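Side-chain contacts in sister chromatid cohesion protein (Chaetomium thermophilum, PDB 5T8V), which probably loads the cohesin ring onto chromatin, this chain being the C-terminal, HEAT-repeat part of the longer loader protein Scc2: residues 791-796 with 846-851; 1202-1207 with 1250-1255; 1279-1284 with 1426-1431; 1370-1375 with 1432-1437. One frame throughout, in Å; residues are numbered along the deposited sequence.

Contact 1: residues 791-796 with 846-851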
loop_
_atom_site.group_PDB
_atom_site.type_symbol
_atom_site.label_atom_id
_atom_site.label_comp_id
_atom_site.label_asym_id
_atom_site.label_seq_id
_atom_site.Cartn_x
_atom_site.Cartn_y
_atom_site.Cartn_z
ATOM N N ASN A 791 -21.526 22.222 19.189
ATOM C CA ASN A 791 -21.462 23.391 18.320
ATOM C C ASN A 791 -21.357 22.981 16.857
ATOM O O ASN A 791 -21.970 23.601 15.976
ATOM C CB ASN A 791 -20.271 24.263 18.724
ATOM C CG ASN A 791 -20.061 25.437 17.790
ATOM O OD1 ASN A 791 -19.335 25.334 16.799
ATOM N ND2 ASN A 791 -20.690 26.564 18.103
ATOM N N VAL A 792 -20.602 21.918 16.582
ATOM C CA VAL A 792 -20.361 21.515 15.200
ATOM C C VAL A 792 -21.664 21.079 14.547
ATOM O O VAL A 792 -22.042 21.580 13.483
ATOM C CB VAL A 792 -19.302 20.401 15.137
ATOM C CG1 VAL A 792 -18.842 20.213 13.714
ATOM C CG2 VAL A 792 -18.105 20.719 16.037
ATOM N N LEU A 793 -22.373 20.136 15.175
ATOM C CA LEU A 793 -23.659 19.699 14.640
ATOM C C LEU A 793 -24.616 20.874 14.487
ATOM O O LEU A 793 -25.392 20.933 13.526
ATOM C CB LEU A 793 -24.268 18.624 15.542
ATOM C CG LEU A 793 -25.704 18.193 15.220
ATOM C CD1 LEU A 793 -25.866 17.843 13.749
ATOM C CD2 LEU A 793 -26.105 17.005 16.078
ATOM N N ASP A 794 -24.576 21.821 15.425
ATOM C CA ASP A 794 -25.384 23.027 15.287
ATOM C C ASP A 794 -25.090 23.724 13.965
ATOM O O ASP A 794 -26.007 24.038 13.196
ATOM C CB ASP A 794 -25.127 23.969 16.464
ATOM C CG ASP A 794 -25.813 25.309 16.300
ATOM O OD1 ASP A 794 -26.880 25.358 15.654
ATOM O OD2 ASP A 794 -25.284 26.317 16.817
ATOM N N LYS A 795 -23.809 23.961 13.674
ATOM C CA LYS A 795 -23.464 24.636 12.428
ATOM C C LYS A 795 -23.741 23.776 11.200
ATOM O O LYS A 795 -23.917 24.324 10.106
ATOM C CB LYS A 795 -21.997 25.069 12.455
ATOM C CG LYS A 795 -21.745 26.285 13.337
ATOM C CD LYS A 795 -22.302 27.566 12.713
ATOM C CE LYS A 795 -22.568 28.637 13.762
ATOM N NZ LYS A 795 -23.769 28.328 14.595
ATOM N N VAL A 796 -23.787 22.451 11.345
ATOM C CA VAL A 796 -24.212 21.602 10.235
ATOM C C VAL A 796 -25.692 21.818 9.948
ATOM O O VAL A 796 -26.102 21.990 8.793
ATOM C CB VAL A 796 -23.910 20.122 10.537
ATOM C CG1 VAL A 796 -24.405 19.227 9.402
ATOM C CG2 VAL A 796 -22.421 19.913 10.753
ATOM N N LEU A 846 -31.836 17.593 21.363
ATOM C CA LEU A 846 -32.920 18.552 21.177
ATOM C C LEU A 846 -32.456 19.970 21.475
ATOM O O LEU A 846 -32.910 20.924 20.832
ATOM C CB LEU A 846 -34.107 18.187 22.069
ATOM C CG LEU A 846 -35.032 17.086 21.554
ATOM C CD1 LEU A 846 -36.032 16.682 22.626
ATOM C CD2 LEU A 846 -35.757 17.551 20.301
ATOM N N MET A 847 -31.549 20.122 22.440
ATOM C CA MET A 847 -31.003 21.429 22.784
ATOM C C MET A 847 -30.347 22.084 21.573
ATOM O O MET A 847 -30.708 23.198 21.172
ATOM C CB MET A 847 -30.000 21.251 23.925
ATOM C CG MET A 847 -29.382 22.516 24.476
ATOM S SD MET A 847 -28.194 22.081 25.762
ATOM C CE MET A 847 -27.680 23.694 26.336
ATOM N N ILE A 848 -29.374 21.394 20.975
ATOM C CA ILE A 848 -28.654 21.951 19.835
ATOM C C ILE A 848 -29.567 22.097 18.625
ATOM O O ILE A 848 -29.360 22.986 17.790
ATOM C CB ILE A 848 -27.417 21.090 19.517
ATOM C CG1 ILE A 848 -27.818 19.626 19.288
ATOM C CG2 ILE A 848 -26.396 21.225 20.644
ATOM C CD1 ILE A 848 -26.655 18.669 19.140
ATOM N N PHE A 849 -30.593 21.251 18.507
ATOM C CA PHE A 849 -31.583 21.455 17.453
ATOM C C PHE A 849 -32.309 22.782 17.636
ATOM O O PHE A 849 -32.410 23.583 16.700
ATOM C CB PHE A 849 -32.581 20.300 17.433
ATOM C CG PHE A 849 -32.292 19.279 16.379
ATOM C CD1 PHE A 849 -31.408 18.245 16.626
ATOM C CD2 PHE A 849 -32.899 19.357 15.137
ATOM C CE1 PHE A 849 -31.138 17.307 15.661
ATOM C CE2 PHE A 849 -32.633 18.419 14.164
ATOM C CZ PHE A 849 -31.750 17.393 14.426
ATOM N N ALA A 850 -32.827 23.029 18.840
ATOM C CA ALA A 850 -33.494 24.295 19.111
ATOM C C ALA A 850 -32.556 25.471 18.875
ATOM O O ALA A 850 -32.984 26.533 18.408
ATOM C CB ALA A 850 -34.026 24.310 20.542
ATOM N N LYS A 851 -31.269 25.303 19.189
ATOM C CA LYS A 851 -30.303 26.354 18.886
ATOM C C LYS A 851 -30.191 26.578 17.383
ATOM O O LYS A 851 -30.082 27.722 16.925
ATOM C CB LYS A 851 -28.940 25.998 19.484
ATOM C CG LYS A 851 -27.745 26.713 18.851
ATOM C CD LYS A 851 -27.839 28.231 18.961
ATOM C CE LYS A 851 -26.715 28.901 18.183
ATOM N NZ LYS A 851 -26.880 30.379 18.098
#

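Contact 2: residues 1202-1207 with 1250-1255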
loop_
_atom_site.group_PDB
_atom_site.type_symbol
_atom_site.label_atom_id
_atom_site.label_comp_id
_atom_site.label_asym_id
_atom_site.label_seq_id
_atom_site.Cartn_x
_atom_site.Cartn_y
_atom_site.Cartn_z
ATOM N N LYS A 1202 14.267 42.983 18.643
ATOM C CA LYS A 1202 13.452 42.844 19.846
ATOM C C LYS A 1202 12.623 41.568 19.813
ATOM O O LYS A 1202 12.327 40.993 20.867
ATOM C CB LYS A 1202 12.539 44.060 20.013
ATOM C CG LYS A 1202 13.272 45.392 20.091
ATOM C CD LYS A 1202 12.613 46.340 21.087
ATOM C CE LYS A 1202 11.163 46.643 20.723
ATOM N NZ LYS A 1202 10.513 47.536 21.724
ATOM N N ALA A 1203 12.238 41.110 18.620
ATOM C CA ALA A 1203 11.452 39.884 18.515
ATOM C C ALA A 1203 12.294 38.664 18.861
ATOM O O ALA A 1203 11.855 37.788 19.614
ATOM C CB ALA A 1203 10.869 39.756 17.108
ATOM N N ILE A 1204 13.509 38.586 18.317
ATOM C CA ILE A 1204 14.389 37.462 18.622
ATOM C C ILE A 1204 14.732 37.450 20.107
ATOM O O ILE A 1204 14.553 36.438 20.798
ATOM C CB ILE A 1204 15.655 37.523 17.748
ATOM C CG1 ILE A 1204 15.272 37.450 16.265
ATOM C CG2 ILE A 1204 16.614 36.390 18.104
ATOM C CD1 ILE A 1204 16.397 37.804 15.317
ATOM N N GLN A 1205 15.227 38.579 20.621
ATOM C CA GLN A 1205 15.517 38.679 22.047
ATOM C C GLN A 1205 14.308 38.277 22.881
ATOM O O GLN A 1205 14.442 37.578 23.893
ATOM C CB GLN A 1205 15.951 40.105 22.393
ATOM C CG GLN A 1205 17.238 40.549 21.709
ATOM C CD GLN A 1205 17.390 42.059 21.673
ATOM O OE1 GLN A 1205 16.611 42.791 22.287
ATOM N NE2 GLN A 1205 18.395 42.534 20.943
ATOM N N SER A 1206 13.114 38.700 22.460
ATOM C CA SER A 1206 11.901 38.369 23.200
ATOM C C SER A 1206 11.654 36.867 23.205
ATOM O O SER A 1206 11.334 36.283 24.244
ATOM C CB SER A 1206 10.705 39.107 22.599
ATOM O OG SER A 1206 9.506 38.760 23.267
ATOM N N ILE A 1207 11.788 36.222 22.044
ATOM C CA ILE A 1207 11.579 34.779 21.977
ATOM C C ILE A 1207 12.566 34.060 22.885
ATOM O O ILE A 1207 12.205 33.106 23.586
ATOM C CB ILE A 1207 11.685 34.286 20.521
ATOM C CG1 ILE A 1207 10.534 34.863 19.688
ATOM C CG2 ILE A 1207 11.663 32.754 20.466
ATOM C CD1 ILE A 1207 10.637 34.575 18.203
ATOM N N GLU A 1250 20.625 37.053 8.063
ATOM C CA GLU A 1250 21.810 37.863 8.313
ATOM C C GLU A 1250 21.701 38.580 9.651
ATOM O O GLU A 1250 22.652 38.579 10.443
ATOM C CB GLU A 1250 22.015 38.859 7.173
ATOM C CG GLU A 1250 22.393 38.198 5.858
ATOM C CD GLU A 1250 22.696 39.200 4.763
ATOM O OE1 GLU A 1250 22.267 40.368 4.887
ATOM O OE2 GLU A 1250 23.366 38.821 3.779
ATOM N N LYS A 1251 20.537 39.170 9.939
ATOM C CA LYS A 1251 20.365 39.848 11.219
ATOM C C LYS A 1251 20.618 38.891 12.377
ATOM O O LYS A 1251 21.289 39.252 13.352
ATOM C CB LYS A 1251 18.966 40.460 11.311
ATOM C CG LYS A 1251 18.696 41.240 12.601
ATOM C CD LYS A 1251 19.806 42.237 12.944
ATOM C CE LYS A 1251 20.049 43.253 11.830
ATOM N NZ LYS A 1251 18.882 44.157 11.614
ATOM N N LEU A 1252 20.105 37.661 12.282
ATOM C CA LEU A 1252 20.427 36.653 13.286
ATOM C C LEU A 1252 21.932 36.574 13.493
ATOM O O LEU A 1252 22.425 36.698 14.620
ATOM C CB LEU A 1252 19.874 35.288 12.870
ATOM C CG LEU A 1252 18.407 35.003 13.182
ATOM C CD1 LEU A 1252 17.922 33.808 12.376
ATOM C CD2 LEU A 1252 18.236 34.748 14.667
ATOM N N VAL A 1253 22.680 36.394 12.402
ATOM C CA VAL A 1253 24.136 36.347 12.501
ATOM C C VAL A 1253 24.659 37.610 13.171
ATOM O O VAL A 1253 25.534 37.552 14.044
ATOM C CB VAL A 1253 24.760 36.143 11.106
ATOM C CG1 VAL A 1253 26.282 36.126 11.192
ATOM C CG2 VAL A 1253 24.250 34.854 10.476
ATOM N N SER A 1254 24.121 38.769 12.785
ATOM C CA SER A 1254 24.597 40.025 13.354
ATOM C C SER A 1254 24.297 40.106 14.843
ATOM O O SER A 1254 25.017 40.785 15.584
ATOM C CB SER A 1254 23.971 41.206 12.614
ATOM O OG SER A 1254 24.388 41.230 11.259
ATOM N N GLN A 1255 23.249 39.421 15.303
ATOM C CA GLN A 1255 22.941 39.403 16.727
ATOM C C GLN A 1255 23.925 38.561 17.525
ATOM O O GLN A 1255 23.867 38.580 18.760
ATOM C CB GLN A 1255 21.518 38.887 16.946
ATOM C CG GLN A 1255 20.433 39.920 16.668
ATOM C CD GLN A 1255 20.171 40.825 17.857
ATOM O OE1 GLN A 1255 19.967 40.356 18.976
ATOM N NE2 GLN A 1255 20.177 42.132 17.620
#

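Contact 3: residues 1279-1284 with 1426-1431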
loop_
_atom_site.group_PDB
_atom_site.type_symbol
_atom_site.label_atom_id
_atom_site.label_comp_id
_atom_site.label_asym_id
_atom_site.label_seq_id
_atom_site.Cartn_x
_atom_site.Cartn_y
_atom_site.Cartn_z
ATOM N N ILE A 1279 20.487 31.055 19.161
ATOM C CA ILE A 1279 20.192 31.461 17.788
ATOM C C ILE A 1279 21.131 30.838 16.761
ATOM O O ILE A 1279 20.935 31.057 15.559
ATOM C CB ILE A 1279 20.179 32.997 17.633
ATOM C CG1 ILE A 1279 21.545 33.610 17.940
ATOM C CG2 ILE A 1279 19.105 33.601 18.530
ATOM C CD1 ILE A 1279 21.597 35.109 17.669
ATOM N N ILE A 1280 22.134 30.067 17.180
ATOM C CA ILE A 1280 22.880 29.252 16.219
ATOM C C ILE A 1280 22.262 27.864 16.096
ATOM O O ILE A 1280 22.200 27.297 14.998
ATOM C CB ILE A 1280 24.379 29.171 16.590
ATOM C CG1 ILE A 1280 24.588 28.431 17.912
ATOM C CG2 ILE A 1280 25.001 30.557 16.642
ATOM C CD1 ILE A 1280 25.005 26.985 17.735
ATOM N N GLU A 1281 21.779 27.312 17.213
ATOM C CA GLU A 1281 21.049 26.051 17.144
ATOM C C GLU A 1281 19.819 26.176 16.253
ATOM O O GLU A 1281 19.351 25.174 15.698
ATOM C CB GLU A 1281 20.658 25.599 18.549
ATOM C CG GLU A 1281 21.833 25.168 19.408
ATOM C CD GLU A 1281 21.435 24.878 20.844
ATOM O OE1 GLU A 1281 20.675 25.678 21.426
ATOM O OE2 GLU A 1281 21.879 23.847 21.388
ATOM N N ASN A 1282 19.281 27.390 16.103
ATOM C CA ASN A 1282 18.221 27.613 15.125
ATOM C C ASN A 1282 18.773 27.583 13.706
ATOM O O ASN A 1282 18.123 27.065 12.791
ATOM C CB ASN A 1282 17.521 28.948 15.387
ATOM C CG ASN A 1282 16.524 28.876 16.526
ATOM O OD1 ASN A 1282 15.445 28.303 16.384
ATOM N ND2 ASN A 1282 16.872 29.475 17.657
ATOM N N LEU A 1283 19.970 28.138 13.500
ATOM C CA LEU A 1283 20.557 28.146 12.164
ATOM C C LEU A 1283 20.840 26.731 11.680
ATOM O O LEU A 1283 20.714 26.440 10.486
ATOM C CB LEU A 1283 21.841 28.975 12.155
ATOM C CG LEU A 1283 21.691 30.460 12.490
ATOM C CD1 LEU A 1283 23.059 31.110 12.634
ATOM C CD2 LEU A 1283 20.860 31.179 11.439
ATOM N N ALA A 1284 21.227 25.838 12.594
ATOM C CA ALA A 1284 21.530 24.463 12.205
ATOM C C ALA A 1284 20.399 23.853 11.382
ATOM O O ALA A 1284 20.638 23.221 10.347
ATOM C CB ALA A 1284 21.802 23.617 13.449
ATOM N N GLU A 1426 25.200 17.237 19.508
ATOM C CA GLU A 1426 26.126 16.783 20.539
ATOM C C GLU A 1426 27.378 17.650 20.578
ATOM O O GLU A 1426 27.798 18.108 21.646
ATOM C CB GLU A 1426 26.487 15.316 20.288
ATOM C CG GLU A 1426 27.688 14.802 21.070
ATOM C CD GLU A 1426 27.993 13.349 20.765
ATOM O OE1 GLU A 1426 27.137 12.676 20.150
ATOM O OE2 GLU A 1426 29.093 12.880 21.132
ATOM N N GLU A 1427 27.988 17.889 19.416
ATOM C CA GLU A 1427 29.227 18.659 19.382
ATOM C C GLU A 1427 29.002 20.088 19.857
ATOM O O GLU A 1427 29.851 20.660 20.550
ATOM C CB GLU A 1427 29.815 18.648 17.971
ATOM C CG GLU A 1427 31.179 19.314 17.861
ATOM C CD GLU A 1427 32.238 18.623 18.700
ATOM O OE1 GLU A 1427 31.991 17.486 19.159
ATOM O OE2 GLU A 1427 33.319 19.216 18.902
ATOM N N ILE A 1428 27.866 20.686 19.493
ATOM C CA ILE A 1428 27.538 22.020 19.990
ATOM C C ILE A 1428 27.498 22.014 21.512
ATOM O O ILE A 1428 28.044 22.909 22.168
ATOM C CB ILE A 1428 26.207 22.509 19.389
ATOM C CG1 ILE A 1428 26.411 22.927 17.931
ATOM C CG2 ILE A 1428 25.640 23.691 20.191
ATOM C CD1 ILE A 1428 25.123 23.181 17.173
ATOM N N ASN A 1429 26.853 21.003 22.098
ATOM C CA ASN A 1429 26.834 20.902 23.556
ATOM C C ASN A 1429 28.250 20.788 24.110
ATOM O O ASN A 1429 28.612 21.478 25.072
ATOM C CB ASN A 1429 25.988 19.705 23.991
ATOM C CG ASN A 1429 25.887 19.584 25.501
ATOM O OD1 ASN A 1429 25.826 20.586 26.212
ATOM N ND2 ASN A 1429 25.881 18.351 25.997
ATOM N N ASN A 1430 29.067 19.919 23.510
ATOM C CA ASN A 1430 30.452 19.767 23.947
ATOM C C ASN A 1430 31.161 21.114 23.986
ATOM O O ASN A 1430 31.783 21.476 24.991
ATOM C CB ASN A 1430 31.189 18.801 23.019
ATOM C CG ASN A 1430 30.553 17.426 22.985
ATOM O OD1 ASN A 1430 29.468 17.215 23.530
ATOM N ND2 ASN A 1430 31.224 16.480 22.336
ATOM N N ILE A 1431 31.077 21.873 22.891
ATOM C CA ILE A 1431 31.675 23.204 22.859
ATOM C C ILE A 1431 31.109 24.060 23.983
ATOM O O ILE A 1431 31.841 24.803 24.648
ATOM C CB ILE A 1431 31.447 23.858 21.482
ATOM C CG1 ILE A 1431 32.090 23.017 20.373
ATOM C CG2 ILE A 1431 32.016 25.275 21.455
ATOM C CD1 ILE A 1431 31.532 23.296 18.995
#

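Contact 4: residues 1370-1375 with 1432-1437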
loop_
_atom_site.group_PDB
_atom_site.type_symbol
_atom_site.label_atom_id
_atom_site.label_comp_id
_atom_site.label_asym_id
_atom_site.label_seq_id
_atom_site.Cartn_x
_atom_site.Cartn_y
_atom_site.Cartn_z
ATOM N N ALA A 1370 34.344 33.984 24.771
ATOM C CA ALA A 1370 34.474 34.484 23.408
ATOM C C ALA A 1370 34.592 33.333 22.418
ATOM O O ALA A 1370 33.790 33.209 21.487
ATOM C CB ALA A 1370 35.689 35.411 23.311
ATOM N N SER A 1371 35.579 32.459 22.629
ATOM C CA SER A 1371 35.873 31.392 21.676
ATOM C C SER A 1371 34.647 30.528 21.408
ATOM O O SER A 1371 34.233 30.358 20.255
ATOM C CB SER A 1371 37.029 30.536 22.197
ATOM O OG SER A 1371 38.204 31.308 22.382
ATOM N N MET A 1372 34.059 29.961 22.465
ATOM C CA MET A 1372 32.930 29.044 22.329
ATOM C C MET A 1372 31.926 29.529 21.293
ATOM O O MET A 1372 31.426 28.741 20.484
ATOM C CB MET A 1372 32.225 28.863 23.673
ATOM C CG MET A 1372 32.957 27.971 24.655
ATOM S SD MET A 1372 31.961 27.646 26.123
ATOM C CE MET A 1372 31.759 29.302 26.761
ATOM N N ILE A 1373 31.621 30.827 21.316
ATOM C CA ILE A 1373 30.709 31.393 20.328
ATOM C C ILE A 1373 31.207 31.093 18.920
ATOM O O ILE A 1373 30.482 30.528 18.093
ATOM C CB ILE A 1373 30.542 32.907 20.559
ATOM C CG1 ILE A 1373 29.946 33.165 21.948
ATOM C CG2 ILE A 1373 29.660 33.523 19.471
ATOM C CD1 ILE A 1373 29.876 34.633 22.336
ATOM N N LEU A 1374 32.463 31.448 18.633
ATOM C CA LEU A 1374 32.987 31.283 17.281
ATOM C C LEU A 1374 33.080 29.813 16.890
ATOM O O LEU A 1374 32.726 29.444 15.765
ATOM C CB LEU A 1374 34.355 31.952 17.159
ATOM C CG LEU A 1374 34.376 33.468 17.352
ATOM C CD1 LEU A 1374 34.924 33.804 18.714
ATOM C CD2 LEU A 1374 35.186 34.142 16.265
ATOM N N LEU A 1375 33.560 28.957 17.797
ATOM C CA LEU A 1375 33.645 27.534 17.482
ATOM C C LEU A 1375 32.269 26.955 17.182
ATOM O O LEU A 1375 32.126 26.099 16.301
ATOM C CB LEU A 1375 34.307 26.772 18.630
ATOM C CG LEU A 1375 35.819 26.958 18.778
ATOM C CD1 LEU A 1375 36.138 27.814 19.980
ATOM C CD2 LEU A 1375 36.526 25.620 18.879
ATOM N N MET A 1432 29.802 23.958 24.221
ATOM C CA MET A 1432 29.118 24.758 25.229
ATOM C C MET A 1432 29.296 24.215 26.641
ATOM O O MET A 1432 28.620 24.691 27.560
ATOM C CB MET A 1432 27.629 24.851 24.889
ATOM C CG MET A 1432 27.347 25.600 23.596
ATOM S SD MET A 1432 27.685 27.368 23.730
ATOM C CE MET A 1432 27.518 27.876 22.022
ATOM N N GLY A 1433 30.177 23.233 26.834
ATOM C CA GLY A 1433 30.545 22.776 28.159
ATOM C C GLY A 1433 31.920 23.205 28.618
ATOM O O GLY A 1433 32.393 22.708 29.650
ATOM N N ALA A 1434 32.584 24.122 27.907
ATOM C CA ALA A 1434 33.959 24.478 28.245
ATOM C C ALA A 1434 34.029 25.226 29.571
ATOM O O ALA A 1434 34.860 24.906 30.430
ATOM C CB ALA A 1434 34.572 25.315 27.122
ATOM N N LEU A 1435 33.173 26.228 29.758
ATOM C CA LEU A 1435 33.202 27.037 30.973
ATOM C C LEU A 1435 32.593 26.340 32.174
ATOM O O LEU A 1435 32.339 26.999 33.189
ATOM C CB LEU A 1435 32.486 28.370 30.736
ATOM C CG LEU A 1435 33.203 29.348 29.807
ATOM C CD1 LEU A 1435 32.467 30.676 29.756
ATOM C CD2 LEU A 1435 34.625 29.577 30.236
ATOM N N SER A 1436 32.352 25.034 32.090
ATOM C CA SER A 1436 31.868 24.251 33.219
ATOM C C SER A 1436 32.926 23.289 33.739
ATOM O O SER A 1436 32.615 22.420 34.559
ATOM C CB SER A 1436 30.608 23.488 32.818
ATOM O OG SER A 1436 30.872 22.594 31.750
ATOM N N GLY A 1437 34.169 23.429 33.284
ATOM C CA GLY A 1437 35.247 22.550 33.691
ATOM C C GLY A 1437 35.742 22.853 35.096
ATOM O O GLY A 1437 34.966 23.333 35.923
#

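Contact 1: residues 791-796 with 846-851
Lys851 lays its aliphatic chain across the carboxylate of Asp794, meeting it at about a right angle. Its CB directs the chain at helix 791-801, and CG is the first atom to make contact, 3.2 Å from Asp794 OD2. The bend at chi2 (60°) sets CD off to 3.8 Å from the same oxygen, and the chain, extended from there, brings CE to 3.3 Å from Asp794 OD2. NZ runs on past the carboxylate and stops 4.5 Å from Asp794 OD2, too far for a salt bridge. That oxygen has its ion pair in its own helix, with Lys795 NZ at 3.4 Å, and Gln798 OE1 accepts a hydrogen bond from the same ammonium group. Toward the core, Leu793 CD2 packs on Ile848 CD1 at 3.5 Å, and Val784 of helix 773-786 touches both side chains. The short helical segments, crossing at -43° with axes 9.0 Å apart, thus meet through an apolar pair on one side and a charged one on the other, as in an alpha-helical solenoid of HEAT type. With an alanine in place of Asp794, Lys795 would probably lose its ion-pair mate and the methylenes of Lys851 would lie over a gap. Both ammonium groups lie to the outer side of the carboxylate, so this side probably relies on diffuse electrostatic attraction, while dispersion forces hold the inner one.

Contact 2: residues 1202-1207 with 1250-1255
Ile1204 pushes its CD1 methyl onto Leu1252, and this meeting of branched side chains is the apolar centre of the contact. CG1 of Ile1204 stands anti to the carbonyl carbon (chi1 -60°) and the chain is extended beyond it, which carries CD1 to within 3.6 Å of Leu1252 CD2. The CG2 branch approaches the same methyl less closely, at 4.1 Å from Leu1252 CD2, so a single leucine methyl rests against both arms of the isoleucine. Tyr1275 and Ile1279 of helix 1271-1284 also touch Ile1204, while Leu1230 and Phe1286 pack on Leu1252. Gln1255, second to Ile1204 in buried surface, supplies the polar edge. Its chain bends at chi2 (-84°) and turns the amide toward helix 1200-1213, where Gln1205 NE2 gives a weak but fairly straight hydrogen bond to Gln1255 OE1, 3.3 Å long. The two amide planes are 42° apart, and the side chains cross at about a right angle. OE1 of Gln1255 is also hydrogen-bonded to the hydroxyl of Tyr1275, so two partners hold the oxygen and limit how the amide can turn. Gln1205 is exposed, so the polar pair borders the apolar patch. Helices packed through aliphatic side chains, with helix 1271-1284 as a third member of the core, are what an alpha-helical solenoid of HEAT type is built from, here in the C-terminal cohesion region of the loader.

Contact 3: residues 1279-1284 with 1426-1431
Ile1280 and Ile1428 reach toward each other tip to tip, their CD1 methyls 3.8 Å apart. This is the tight part of the contact. Ile1280 places CG1 between the backbone N and the carbonyl carbon (chi1 65°), which sends the longer arm of the side chain out to meet helix 1422-1431. Ile1428 answers with both branches: CD1 faces the partner methyl, and CG2 comes in beside it, 4.2 Å from Ile1280 CD1. Val1380 of helix 1364-1387 touches both isoleucines, so the apolar cluster belongs to three helices. Such a cluster, formed where a late helix of the chain packs on an earlier one more than a hundred residues back, joins helix 1422-1431 to helix 1271-1284 within the C-terminal part of the HEAT-repeat solenoid. Beyond the methyls the fit is looser and more polar. Glu1281 passes Ile1428 obliquely and meets it with OE2, 3.9 Å from Ile1428 CG2, and with CG, 4.2 Å from that same methyl. Its carboxylate is buried yet is directed chiefly elsewhere: OE1 accepts a hydrogen bond from Gly1220 N, while OE2 has long, weak ion pairs with Arg1219 and Arg1277. These cationic neighbours would probably help the carboxylate stay charged beside a hydrocarbon surface. Arg1277 also donates from NH2 to OD1 of the exposed Asn1429, so one guanidinium spans from the buried glutamate to the solvent side of helix 1422-1431.

Contact 4: residues 1370-1375 with 1432-1437
The 2.9 Å bond from Leu1375 N to Ser1371 O belongs to the winding of helix 1364-1387, whose residue Met1372 reaches out to touch Met1432, Ala1434 and Leu1435. Ser1371 turns its hydroxyl back into the helix, where OG is hydrogen-bonded to Leu1367 O, and the meeting surface itself is apolar. Met1372 does nearly all of the touching. Its SD packs on Ala1434 CB at 3.6 Å and lies 4.1 Å from Met1432 CA, where the chain has just left helix 1422-1431. The segment 1432-1437 is the short connection to helix 1439-1452, the last helix of the chain, and it is folded down on the long helix 1364-1387 in a compact all-helical end of the solenoid. A turn at chi3 (-61°) of Met1372 swings CE out of line toward Leu1435, whose CD1 lies 3.4 Å away from that methyl, although this leucine is poorly ordered. Cutting Met1372 back to an alanine would probably open a gap under Ala1434 and take from Leu1435 its methyl partner. Met1432 adds to the apolar layer, touching Ala1376 on the same long helix and Val1273 on helix 1271-1284.

Contacts 2, 3 and 4 form one neighbourhood near the C-terminus, while contact 1 stands apart, its centre 48 Å from that of contact 2 and 61 Å from that of contact 4. Helix 1271-1284 connects contacts 2 and 3, whose centres are 16 Å apart: Ile1279 CG2 packs on Ile1204 CG2 at 3.8 Å, and Ile1279 CD1 also meets Gln1255. Contacts 3 and 4 are closer still, 11 Å between centres, and continuous in the chain, Ile1431 directly preceding Met1432. There Ile1431 O lies against Met1372 SD. Contacts 2 and 4 do not touch, their nearest atoms about 8 Å apart.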